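Local structure of lantibiotic dehydratase (Microbispora corallina, 5EHK) at residues Thr925-Asp930 with Gly1075-Met1080; Ile935-Leu940 with Asn1083-Gly1088; Asp917-Phe922 with Gly1054-Glu1059. The protein probably dehydrates serine and threonine residues of the precursor peptide of the lantibiotic NAI-107 in a tRNA-dependent reaction. One frame throughout, in Å; residues are numbered along the deposited sequence.

Contact 1 of 3, residues Thr925-Asp930 with Gly1075-Met1080; sequences TAFQHD and GSLLHM
F927, on helix 920-942, turns an edge of its ring to helix 1068-1085, and the CE1 corner meets the CD2 methyl of L1077 at 4.1 Å. The methyl lies near the ring plane, beside the rim and not over a face. With CG anti to the carbonyl carbon (chi1 -71°), the ring swings its far end toward L1077, and the two side chains cross at about a right angle. M1080 flanks the same corner more loosely: its CG stands 4.6 Å from CE1 of F927, while the sulfur end of the chain leads away. Across the pair, the same CD2 of L1077 also meets A926, whose CB lies 4.3 Å away, so this one methyl fills the angle between alanine and phenyl ring. The two helix segments run nearly alongside, 24° apart in direction, with axes 11.4 Å from each other. Nearby, the buried carboxylate of D930 makes a salt bridge to R1046 and a hydrogen bond to T1081. Around the pair, helix 1044-1059 packs on L1077 through F1053 and helix 950-965 does so through L961, while F855 of strand 853-861 and Y914 of a loop both meet the F927 ring edge-to-face.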
ATOM      1  N   THR A 925      13.692 -25.095  28.917  1.00 20.40           N
ATOM      2  CA  THR A 925      13.100 -26.402  29.103  1.00 20.46           C
ATOM      3  C   THR A 925      11.624 -26.425  28.762  1.00 19.99           C
ATOM      4  O   THR A 925      11.158 -27.314  28.022  1.00 17.38           O
ATOM      5  CB  THR A 925      13.379 -26.922  30.499  1.00 23.40           C
ATOM      6  OG1 THR A 925      14.765 -27.277  30.567  1.00 39.67           O
ATOM      7  CG2 THR A 925      12.562 -28.166  30.792  1.00 35.12           C
ATOM      8  N   ALA A 926      10.899 -25.433  29.262  1.00 13.15           N
ATOM      9  CA  ALA A 926       9.505 -25.305  28.886  1.00 16.35           C
ATOM     10  C   ALA A 926       9.347 -25.304  27.350  1.00 16.31           C
ATOM     11  O   ALA A 926       8.568 -26.086  26.799  1.00 13.66           O
ATOM     12  CB  ALA A 926       8.901 -24.065  29.502  1.00 16.03           C
ATOM     13  N   PHE A 927      10.129 -24.464  26.672  1.00 16.64           N
ATOM     14  CA  PHE A 927      10.106 -24.384  25.216  1.00 12.45           C
ATOM     15  C   PHE A 927      10.431 -25.726  24.569  1.00 12.99           C
ATOM     16  O   PHE A 927       9.742 -26.138  23.642  1.00 12.09           O
ATOM     17  CB  PHE A 927      11.093 -23.334  24.710  1.00 13.43           C
ATOM     18  CG  PHE A 927      10.689 -21.925  24.996  1.00 17.48           C
ATOM     19  CD1 PHE A 927       9.505 -21.639  25.654  1.00 18.14           C
ATOM     20  CD2 PHE A 927      11.484 -20.875  24.583  1.00 19.80           C
ATOM     21  CE1 PHE A 927       9.127 -20.330  25.910  1.00 15.93           C
ATOM     22  CE2 PHE A 927      11.106 -19.573  24.839  1.00 24.09           C
ATOM     23  CZ  PHE A 927       9.925 -19.306  25.506  1.00 19.15           C
ATOM     24  N   GLN A 928      11.437 -26.439  25.069  1.00 12.76           N
ATOM     25  CA  GLN A 928      11.743 -27.742  24.482  1.00 15.11           C
ATOM     26  C   GLN A 928      10.582 -28.730  24.622  1.00 14.47           C
ATOM     27  O   GLN A 928      10.120 -29.277  23.635  1.00 12.49           O
ATOM     28  CB  GLN A 928      13.005 -28.375  25.081  1.00 16.13           C
ATOM     29  CG  GLN A 928      13.418 -29.632  24.330  1.00 11.57           C
ATOM     30  CD  GLN A 928      14.595 -30.318  24.954  1.00 18.19           C
ATOM     31  OE1 GLN A 928      15.672 -29.743  25.078  1.00 23.95           O
ATOM     32  NE2 GLN A 928      14.398 -31.557  25.371  1.00 22.30           N
ATOM     33  N   HIS A 929      10.081 -28.904  25.843  1.00 16.91           N
ATOM     34  CA  HIS A 929       9.029 -29.876  26.107  1.00 15.10           C
ATOM     35  C   HIS A 929       7.694 -29.489  25.489  1.00 14.80           C
ATOM     36  O   HIS A 929       6.939 -30.368  25.068  1.00 13.99           O
ATOM     37  CB  HIS A 929       8.902 -30.161  27.616  1.00 14.61           C
ATOM     38  CG  HIS A 929      10.086 -30.882  28.184  1.00 14.82           C
ATOM     39  ND1 HIS A 929      10.255 -32.243  28.070  1.00 10.39           N
ATOM     40  CD2 HIS A 929      11.191 -30.423  28.815  1.00 15.76           C
ATOM     41  CE1 HIS A 929      11.385 -32.598  28.642  1.00  8.71           C
ATOM     42  NE2 HIS A 929      11.974 -31.509  29.105  1.00 16.08           N
ATOM     43  N   ASP A 930       7.417 -28.190  25.391  1.00 12.18           N
ATOM     44  CA  ASP A 930       6.192 -27.769  24.722  1.00 13.03           C
ATOM     45  C   ASP A 930       6.273 -28.022  23.230  1.00 14.07           C
ATOM     46  O   ASP A 930       5.260 -28.310  22.586  1.00 12.92           O
ATOM     47  CB  ASP A 930       5.892 -26.307  24.940  1.00 11.79           C
ATOM     48  CG  ASP A 930       4.502 -25.946  24.495  1.00 14.15           C
ATOM     49  OD1 ASP A 930       3.533 -26.235  25.242  1.00 14.84           O
ATOM     50  OD2 ASP A 930       4.370 -25.390  23.387  1.00 17.19           O
ATOM     51  N   GLY A1075       1.320 -15.470  30.473  1.00 28.97           N
ATOM     52  CA  GLY A1075       0.648 -15.083  29.246  1.00 25.56           C
ATOM     53  C   GLY A1075       1.520 -15.368  28.034  1.00 26.16           C
ATOM     54  O   GLY A1075       1.029 -15.807  26.995  1.00 26.90           O
ATOM     55  N   SER A1076       2.822 -15.125  28.165  1.00 29.03           N
ATOM     56  CA  SER A1076       3.757 -15.439  27.093  1.00 28.66           C
ATOM     57  C   SER A1076       3.758 -16.942  26.901  1.00 27.28           C
ATOM     58  O   SER A1076       3.671 -17.425  25.768  1.00 28.87           O
ATOM     59  CB  SER A1076       5.189 -14.991  27.431  1.00 29.86           C
ATOM     60  OG  SER A1076       5.393 -13.612  27.202  1.00 32.67           O
ATOM     61  N   LEU A1077       3.813 -17.679  28.009  1.00 23.99           N
ATOM     62  CA  LEU A1077       3.819 -19.133  27.942  1.00 17.64           C
ATOM     63  C   LEU A1077       2.532 -19.661  27.303  1.00 21.13           C
ATOM     64  O   LEU A1077       2.583 -20.598  26.513  1.00 23.10           O
ATOM     65  CB  LEU A1077       4.079 -19.755  29.312  1.00 17.29           C
ATOM     66  CG  LEU A1077       5.518 -19.780  29.843  1.00 15.37           C
ATOM     67  CD1 LEU A1077       5.572 -20.329  31.244  1.00 12.53           C
ATOM     68  CD2 LEU A1077       6.407 -20.621  28.941  1.00 16.58           C
ATOM     69  N   LEU A1078       1.385 -19.062  27.625  1.00 23.18           N
ATOM     70  CA  LEU A1078       0.144 -19.446  26.950  1.00 22.54           C
ATOM     71  C   LEU A1078       0.194 -19.170  25.445  1.00 24.88           C
ATOM     72  O   LEU A1078      -0.213 -20.034  24.633  1.00 17.23           O
ATOM     73  CB  LEU A1078      -1.125 -18.821  27.565  1.00 18.87           C
ATOM     74  CG  LEU A1078      -1.764 -19.291  28.885  1.00 20.78           C
ATOM     75  CD1 LEU A1078      -1.545 -20.785  29.226  1.00 13.80           C
ATOM     76  CD2 LEU A1078      -1.374 -18.399  30.021  1.00 23.75           C
ATOM     77  N   HIS A1079       0.658 -17.963  25.089  1.00 22.23           N
ATOM     78  CA  HIS A1079       0.805 -17.554  23.683  1.00 22.37           C
ATOM     79  C   HIS A1079       1.706 -18.522  22.866  1.00 19.09           C
ATOM     80  O   HIS A1079       1.321 -18.980  21.792  1.00 16.97           O
ATOM     81  CB  HIS A1079       1.318 -16.103  23.572  1.00 20.67           C
ATOM     82  CG  HIS A1079       1.703 -15.700  22.179  1.00 18.58           C
ATOM     83  ND1 HIS A1079       0.847 -15.824  21.102  1.00 15.01           N
ATOM     84  CD2 HIS A1079       2.858 -15.204  21.682  1.00 20.99           C
ATOM     85  CE1 HIS A1079       1.457 -15.412  20.007  1.00 18.36           C
ATOM     86  NE2 HIS A1079       2.680 -15.032  20.329  1.00 19.16           N
ATOM     87  N   MET A1080       2.883 -18.859  23.382  1.00 17.70           N
ATOM     88  CA  MET A1080       3.774 -19.775  22.662  1.00 18.46           C
ATOM     89  C   MET A1080       3.215 -21.189  22.480  1.00 18.45           C
ATOM     90  O   MET A1080       3.546 -21.859  21.499  1.00 16.84           O
ATOM     91  CB  MET A1080       5.179 -19.806  23.288  1.00 14.60           C
ATOM     92  CG  MET A1080       6.005 -18.521  23.102  1.00 16.36           C
ATOM     93  SD  MET A1080       6.489 -18.094  21.398  1.00 18.98           S
ATOM     94  CE  MET A1080       5.040 -17.335  20.715  1.00 21.03           C
TER

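Contact 2 of 3, residues Ile935-Leu940 with Asn1083-Gly1088; sequences ISLLRL and NRLIGG
L1085 drives its forked end against L937, overlapping it with both methyls: CD2 reaches CD1 of L937 at 3.9 Å, and CD1 lies 4.1 Å from CB of L937. The two side chains cross at about a right angle. Because CG of L937 is anti to the carbonyl carbon (chi1 -67°), its outer branch extends to meet CD2 of L1085 while its CB remains for the other methyl. L938, next along the helix, shares the CD1 branch, its CG 4.3 Å from CD1 of L1085. One leucine is thus received by two consecutive ones, and all three are buried. L1085 is also the last helical residue here; I1086 already leaves helical backbone angles, so the contact falls at the very end of helix 1068-1085. Strand 853-861 attends to the same end, R858 donating to the carbonyl oxygen of R1084. The leucines are buried among helices of the C-terminal lantibiotic-dehydratase family region: A934, earlier on helix 920-942, also touches L1085, helix 950-965 adds T954 against L1085 and L950 against L938, and A1042 of helix 1034-1042 packs on L937, while strand 853-861 borders L938 through R858.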
ATOM      1  N   ILE A 935       4.395 -31.455  18.596  1.00 13.71           N
ATOM      2  CA  ILE A 935       4.642 -32.477  17.593  1.00 16.69           C
ATOM      3  C   ILE A 935       3.836 -33.756  17.878  1.00 17.60           C
ATOM      4  O   ILE A 935       3.227 -34.329  16.969  1.00 17.32           O
ATOM      5  CB  ILE A 935       6.136 -32.787  17.486  1.00 13.04           C
ATOM      6  CG1 ILE A 935       6.859 -31.560  16.957  1.00 14.29           C
ATOM      7  CG2 ILE A 935       6.379 -33.986  16.609  1.00  7.71           C
ATOM      8  CD1 ILE A 935       8.311 -31.803  16.735  1.00 16.71           C
ATOM      9  N   SER A 936       3.828 -34.186  19.140  1.00 18.74           N
ATOM     10  CA  SER A 936       3.049 -35.355  19.570  1.00 17.55           C
ATOM     11  C   SER A 936       1.568 -35.219  19.249  1.00 20.06           C
ATOM     12  O   SER A 936       0.955 -36.141  18.685  1.00 17.73           O
ATOM     13  CB  SER A 936       3.166 -35.536  21.079  1.00 12.86           C
ATOM     14  OG  SER A 936       4.212 -36.414  21.409  1.00 18.55           O
ATOM     15  N   LEU A 937       1.018 -34.052  19.600  1.00 14.86           N
ATOM     16  CA  LEU A 937      -0.382 -33.747  19.410  1.00 14.36           C
ATOM     17  C   LEU A 937      -0.742 -33.669  17.916  1.00 22.67           C
ATOM     18  O   LEU A 937      -1.759 -34.213  17.470  1.00 20.96           O
ATOM     19  CB  LEU A 937      -0.716 -32.441  20.124  1.00 14.11           C
ATOM     20  CG  LEU A 937      -0.649 -32.470  21.651  1.00 18.85           C
ATOM     21  CD1 LEU A 937      -1.005 -31.125  22.245  1.00 18.57           C
ATOM     22  CD2 LEU A 937      -1.562 -33.546  22.236  1.00 19.27           C
ATOM     23  N   LEU A 938       0.113 -33.022  17.135  1.00 20.56           N
ATOM     24  CA  LEU A 938      -0.125 -32.923  15.705  1.00 20.01           C
ATOM     25  C   LEU A 938      -0.134 -34.303  15.070  1.00 22.51           C
ATOM     26  O   LEU A 938      -0.905 -34.553  14.150  1.00 24.04           O
ATOM     27  CB  LEU A 938       0.922 -32.029  15.040  1.00 16.63           C
ATOM     28  CG  LEU A 938       0.746 -30.535  15.313  1.00 18.13           C
ATOM     29  CD1 LEU A 938       2.000 -29.757  14.931  1.00 17.31           C
ATOM     30  CD2 LEU A 938      -0.482 -29.998  14.574  1.00 13.11           C
ATOM     31  N   ARG A 939       0.732 -35.190  15.564  1.00 22.89           N
ATOM     32  CA  ARG A 939       0.822 -36.548  15.044  1.00 20.77           C
ATOM     33  C   ARG A 939      -0.425 -37.372  15.387  1.00 26.13           C
ATOM     34  O   ARG A 939      -0.866 -38.191  14.579  1.00 26.43           O
ATOM     35  CB  ARG A 939       2.089 -37.247  15.526  1.00 17.96           C
ATOM     36  CG  ARG A 939       3.356 -36.746  14.885  1.00 16.96           C
ATOM     37  CD  ARG A 939       4.593 -37.362  15.536  1.00 16.76           C
ATOM     38  NE  ARG A 939       4.629 -38.792  15.268  1.00 27.40           N
ATOM     39  CZ  ARG A 939       5.260 -39.336  14.235  1.00 26.15           C
ATOM     40  NH1 ARG A 939       5.951 -38.560  13.407  1.00 20.51           N
ATOM     41  NH2 ARG A 939       5.218 -40.654  14.048  1.00 26.50           N
ATOM     42  N   LEU A 940      -1.000 -37.154  16.568  1.00 25.54           N
ATOM     43  CA  LEU A 940      -2.274 -37.801  16.893  1.00 26.51           C
ATOM     44  C   LEU A 940      -3.318 -37.284  15.919  1.00 28.90           C
ATOM     45  O   LEU A 940      -4.106 -38.042  15.349  1.00 37.32           O
ATOM     46  CB  LEU A 940      -2.725 -37.512  18.328  1.00 21.70           C
ATOM     47  CG  LEU A 940      -1.873 -38.070  19.468  1.00 27.40           C
ATOM     48  CD1 LEU A 940      -2.450 -37.692  20.833  1.00 27.37           C
ATOM     49  CD2 LEU A 940      -1.704 -39.581  19.342  1.00 29.07           C
ATOM     50  N   ASN A1083       1.149 -20.646  19.556  1.00 13.35           N
ATOM     51  CA  ASN A1083       1.997 -20.488  18.395  1.00 12.11           C
ATOM     52  C   ASN A1083       2.437 -21.858  17.911  1.00 14.91           C
ATOM     53  O   ASN A1083       2.233 -22.187  16.766  1.00 14.25           O
ATOM     54  CB  ASN A1083       3.216 -19.596  18.672  1.00 10.22           C
ATOM     55  CG  ASN A1083       4.087 -19.397  17.423  1.00 12.25           C
ATOM     56  OD1 ASN A1083       5.112 -20.061  17.251  1.00 14.76           O
ATOM     57  ND2 ASN A1083       3.678 -18.490  16.550  1.00  8.70           N
ATOM     58  N   ARG A1084       2.945 -22.707  18.792  1.00 13.17           N
ATOM     59  CA  ARG A1084       3.459 -23.963  18.296  1.00 11.93           C
ATOM     60  C   ARG A1084       2.383 -24.847  17.699  1.00 12.27           C
ATOM     61  O   ARG A1084       2.644 -25.612  16.784  1.00 10.57           O
ATOM     62  CB  ARG A1084       4.206 -24.714  19.388  1.00 11.36           C
ATOM     63  CG  ARG A1084       5.630 -24.285  19.538  1.00 12.27           C
ATOM     64  CD  ARG A1084       6.286 -25.076  20.626  1.00 11.58           C
ATOM     65  NE  ARG A1084       6.281 -24.348  21.885  1.00 12.12           N
ATOM     66  CZ  ARG A1084       7.165 -23.406  22.190  1.00 13.52           C
ATOM     67  NH1 ARG A1084       8.112 -23.065  21.317  1.00 11.52           N
ATOM     68  NH2 ARG A1084       7.099 -22.807  23.365  1.00 14.74           N
ATOM     69  N   LEU A1085       1.177 -24.742  18.233  1.00 13.72           N
ATOM     70  CA  LEU A1085       0.101 -25.642  17.862  1.00 12.71           C
ATOM     71  C   LEU A1085      -0.766 -25.028  16.738  1.00 14.95           C
ATOM     72  O   LEU A1085      -1.002 -25.673  15.715  1.00 14.69           O
ATOM     73  CB  LEU A1085      -0.734 -25.988  19.098  1.00 13.04           C
ATOM     74  CG  LEU A1085      -0.947 -27.393  19.676  1.00 11.14           C
ATOM     75  CD1 LEU A1085      -0.125 -28.480  19.037  1.00 12.37           C
ATOM     76  CD2 LEU A1085      -0.713 -27.355  21.161  1.00 12.88           C
ATOM     77  N   ILE A1086      -1.180 -23.772  16.874  1.00 13.56           N
ATOM     78  CA  ILE A1086      -2.050 -23.182  15.847  1.00 17.41           C
ATOM     79  C   ILE A1086      -1.527 -21.810  15.485  1.00 19.46           C
ATOM     80  O   ILE A1086      -0.312 -21.564  15.503  1.00 20.43           O
ATOM     81  CB  ILE A1086      -3.513 -23.058  16.324  1.00 17.32           C
ATOM     82  CG1 ILE A1086      -3.575 -22.285  17.644  1.00 20.44           C
ATOM     83  CG2 ILE A1086      -4.150 -24.436  16.513  1.00 16.72           C
ATOM     84  CD1 ILE A1086      -4.957 -21.995  18.107  1.00 20.83           C
ATOM     85  N   GLY A1087      -2.405 -20.902  15.113  1.00 25.22           N
ATOM     86  CA  GLY A1087      -1.915 -19.547  14.967  1.00 38.74           C
ATOM     87  C   GLY A1087      -0.950 -19.294  13.823  1.00 33.34           C
ATOM     88  O   GLY A1087      -0.406 -20.207  13.198  1.00 20.83           O
ATOM     89  N   GLY A1088      -0.704 -18.012  13.609  1.00 35.81           N
ATOM     90  CA  GLY A1088      -0.618 -17.495  12.271  1.00 38.16           C
ATOM     91  C   GLY A1088      -2.016 -16.909  12.128  1.00 40.10           C
ATOM     92  O   GLY A1088      -2.487 -16.646  11.016  1.00 46.91           O
TER

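Contact 3 of 3, residues Asp917-Phe922 with Gly1054-Glu1059; sequences DALAEF and GTAYRE
A1056 supplies the bump, and F922 the flat surface that receives it. The methyl carbon CB of A1056 sits over one face of the F922 ring, 3.8 Å from the ring centroid and 27° off the normal, a CH-pi contact displaced toward the rim. The displacement favours the far end of the ring: CZ of F922 is the nearest carbon to CB of A1056, at 3.5 Å, with CE2 of F922 close behind at 3.6 Å. On another flank of the same methyl stands L919, whose CD2 approaches CB of A1056 at 4.1 Å. The alanine is therefore lodged in a shallow notch made by a phenyl face and a leucine branch from one short piece of chain. L919 puts its fork to use in two directions. While CD2 turns to the alanine, CD1 abuts the ring edge of Y1057, lying in the ring plane 3.7 Å from CD1 of that tyrosine. With CG anti to the backbone N (chi1 176°), the Y1057 ring is set where its edge meets L919 and T1069, Q1070 and L1073 of helix 1068-1085 pack on it. F1053, earlier on helix 1044-1059, touches both L919 and F922 and continues the apolar surface. The charged neighbours engage elsewhere: E921 forms a salt bridge with R872, and R1058 donates to the carbonyl oxygens of F965 and P967. F922 lies in the first turn of helix 920-942, so the contact joins the start of that helix to the C-terminal part of helix 1044-1059. Its chemistry is wholly apolar, methyl against ring and methyl against methyl, which implies that the fit depends on complementary shape and dispersion, with little directional bonding to fix it.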
ATOM      1  N   ASP A 917      17.356 -13.720  33.555  1.00 19.61           N
ATOM      2  CA  ASP A 917      18.359 -14.724  33.223  1.00 24.65           C
ATOM      3  C   ASP A 917      18.472 -15.881  34.220  1.00 24.50           C
ATOM      4  O   ASP A 917      18.901 -16.975  33.850  1.00 30.19           O
ATOM      5  CB  ASP A 917      19.747 -14.095  32.984  1.00 28.86           C
ATOM      6  CG  ASP A 917      19.747 -13.003  31.900  1.00 32.30           C
ATOM      7  OD1 ASP A 917      18.765 -12.853  31.136  1.00 26.13           O
ATOM      8  OD2 ASP A 917      20.767 -12.292  31.806  1.00 42.17           O
ATOM      9  N   ALA A 918      18.103 -15.667  35.477  1.00 26.24           N
ATOM     10  CA  ALA A 918      18.227 -16.756  36.452  1.00 25.00           C
ATOM     11  C   ALA A 918      17.245 -17.855  36.111  1.00 24.84           C
ATOM     12  O   ALA A 918      17.460 -19.018  36.434  1.00 24.53           O
ATOM     13  CB  ALA A 918      18.007 -16.270  37.863  1.00 19.78           C
ATOM     14  N   LEU A 919      16.156 -17.467  35.461  1.00 25.43           N
ATOM     15  CA  LEU A 919      15.107 -18.403  35.111  1.00 21.91           C
ATOM     16  C   LEU A 919      15.278 -19.036  33.741  1.00 24.65           C
ATOM     17  O   LEU A 919      14.455 -19.864  33.331  1.00 25.54           O
ATOM     18  CB  LEU A 919      13.757 -17.709  35.212  1.00 22.53           C
ATOM     19  CG  LEU A 919      13.458 -17.400  36.676  1.00 30.26           C
ATOM     20  CD1 LEU A 919      12.098 -16.721  36.832  1.00 29.81           C
ATOM     21  CD2 LEU A 919      13.533 -18.696  37.504  1.00 23.71           C
ATOM     22  N   ALA A 920      16.361 -18.679  33.054  1.00 24.06           N
ATOM     23  CA  ALA A 920      16.562 -19.089  31.666  1.00 22.82           C
ATOM     24  C   ALA A 920      16.475 -20.603  31.425  1.00 23.40           C
ATOM     25  O   ALA A 920      15.836 -21.046  30.469  1.00 21.81           O
ATOM     26  CB  ALA A 920      17.892 -18.554  31.137  1.00 14.45           C
ATOM     27  N   GLU A 921      17.084 -21.392  32.297  1.00 19.30           N
ATOM     28  CA  GLU A 921      17.059 -22.829  32.105  1.00 21.11           C
ATOM     29  C   GLU A 921      15.648 -23.388  32.183  1.00 22.77           C
ATOM     30  O   GLU A 921      15.315 -24.356  31.496  1.00 18.44           O
ATOM     31  CB  GLU A 921      17.964 -23.536  33.106  1.00 19.70           C
ATOM     32  CG  GLU A 921      19.422 -23.359  32.822  1.00 20.33           C
ATOM     33  CD  GLU A 921      19.828 -23.830  31.438  1.00 24.87           C
ATOM     34  OE1 GLU A 921      19.454 -24.954  31.031  1.00 29.21           O
ATOM     35  OE2 GLU A 921      20.560 -23.073  30.770  1.00 27.30           O
ATOM     36  N   PHE A 922      14.814 -22.779  33.018  1.00 21.06           N
ATOM     37  CA  PHE A 922      13.425 -23.218  33.117  1.00 24.46           C
ATOM     38  C   PHE A 922      12.651 -22.833  31.853  1.00 23.95           C
ATOM     39  O   PHE A 922      11.784 -23.576  31.385  1.00 20.12           O
ATOM     40  CB  PHE A 922      12.757 -22.632  34.363  1.00 24.51           C
ATOM     41  CG  PHE A 922      13.435 -23.016  35.649  1.00 26.06           C
ATOM     42  CD1 PHE A 922      13.166 -24.241  36.252  1.00 23.28           C
ATOM     43  CD2 PHE A 922      14.350 -22.157  36.258  1.00 26.86           C
ATOM     44  CE1 PHE A 922      13.788 -24.596  37.443  1.00 24.69           C
ATOM     45  CE2 PHE A 922      14.986 -22.520  37.451  1.00 26.08           C
ATOM     46  CZ  PHE A 922      14.695 -23.733  38.047  1.00 18.50           C
ATOM     47  N   GLY A1054       7.308 -22.604  37.432  1.00 25.99           N
ATOM     48  CA  GLY A1054       6.411 -21.868  38.309  1.00 25.04           C
ATOM     49  C   GLY A1054       6.921 -21.849  39.743  1.00 29.46           C
ATOM     50  O   GLY A1054       6.860 -20.813  40.427  1.00 29.89           O
ATOM     51  N   THR A1055       7.441 -22.991  40.192  1.00 25.15           N
ATOM     52  CA  THR A1055       8.064 -23.094  41.505  1.00 25.37           C
ATOM     53  C   THR A1055       9.260 -22.160  41.692  1.00 28.94           C
ATOM     54  O   THR A1055       9.237 -21.325  42.596  1.00 33.54           O
ATOM     55  CB  THR A1055       8.458 -24.534  41.846  1.00 28.50           C
ATOM     56  OG1 THR A1055       7.289 -25.241  42.263  1.00 22.17           O
ATOM     57  CG2 THR A1055       9.482 -24.559  42.991  1.00 25.67           C
ATOM     58  N   ALA A1056      10.295 -22.294  40.861  1.00 24.77           N
ATOM     59  CA  ALA A1056      11.478 -21.440  40.990  1.00 27.48           C
ATOM     60  C   ALA A1056      11.077 -19.989  40.820  1.00 30.24           C
ATOM     61  O   ALA A1056      11.731 -19.076  41.333  1.00 30.14           O
ATOM     62  CB  ALA A1056      12.547 -21.813  39.984  1.00 23.23           C
ATOM     63  N   TYR A1057       9.981 -19.778  40.106  1.00 27.49           N
ATOM     64  CA  TYR A1057       9.503 -18.432  39.917  1.00 29.20           C
ATOM     65  C   TYR A1057       8.926 -17.814  41.183  1.00 29.81           C
ATOM     66  O   TYR A1057       9.175 -16.647  41.481  1.00 27.81           O
ATOM     67  CB  TYR A1057       8.466 -18.361  38.818  1.00 25.67           C
ATOM     68  CG  TYR A1057       7.950 -16.963  38.736  1.00 26.77           C
ATOM     69  CD1 TYR A1057       8.744 -15.948  38.222  1.00 23.87           C
ATOM     70  CD2 TYR A1057       6.694 -16.646  39.206  1.00 23.60           C
ATOM     71  CE1 TYR A1057       8.293 -14.668  38.170  1.00 24.59           C
ATOM     72  CE2 TYR A1057       6.231 -15.372  39.155  1.00 26.02           C
ATOM     73  CZ  TYR A1057       7.030 -14.385  38.638  1.00 32.58           C
ATOM     74  OH  TYR A1057       6.556 -13.098  38.587  1.00 50.51           O
ATOM     75  N   ARG A1058       8.149 -18.595  41.922  1.00 33.77           N
ATOM     76  CA  ARG A1058       7.602 -18.113  43.180  1.00 33.93           C
ATOM     77  C   ARG A1058       8.722 -17.970  44.208  1.00 30.87           C
ATOM     78  O   ARG A1058       8.681 -17.087  45.033  1.00 33.19           O
ATOM     79  CB  ARG A1058       6.491 -19.035  43.693  1.00 28.75           C
ATOM     80  CG  ARG A1058       5.121 -18.750  43.094  1.00 30.31           C
ATOM     81  CD  ARG A1058       4.073 -19.750  43.590  1.00 34.18           C
ATOM     82  NE  ARG A1058       4.558 -21.124  43.508  1.00 31.72           N
ATOM     83  CZ  ARG A1058       4.339 -21.941  42.486  1.00 31.34           C
ATOM     84  NH1 ARG A1058       3.619 -21.529  41.443  1.00 23.41           N
ATOM     85  NH2 ARG A1058       4.849 -23.173  42.514  1.00 29.26           N
ATOM     86  N   GLU A1059       9.727 -18.833  44.134  1.00 27.78           N
ATOM     87  CA  GLU A1059      10.884 -18.761  45.026  1.00 33.69           C
ATOM     88  C   GLU A1059      11.671 -17.441  44.928  1.00 39.49           C
ATOM     89  O   GLU A1059      12.279 -16.994  45.902  1.00 41.85           O
ATOM     90  CB  GLU A1059      11.828 -19.934  44.761  1.00 36.11           C
ATOM     91  CG  GLU A1059      12.010 -20.855  45.944  1.00 37.58           C
ATOM     92  CD  GLU A1059      11.330 -22.199  45.756  1.00 41.88           C
ATOM     93  OE1 GLU A1059      10.074 -22.241  45.741  1.00 37.51           O
ATOM     94  OE2 GLU A1059      12.059 -23.215  45.628  1.00 36.92           O
TER

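All three contacts lie in the C-terminal lantibiotic-dehydratase family region and use helix 920-942, successively along its length: contact 3 at its start, contact 1 about 13 Å further on between centres, contact 2 another 12 Å beyond. Contacts 1 and 2 share helix 1068-1085 as partner, whereas contact 3 takes helix 1044-1059, the one before it in the chain. Contact 2 is buried and purely aliphatic; contact 1, also largely buried, mixes aromatic edge and aliphatic methyl, and R1084 of contact 2 joins the two by a salt bridge to D930 and by packing on F927. Contact 3 is only partly buried and sets methyls against one aromatic face and one aromatic edge, with its ionic partners outside the interface.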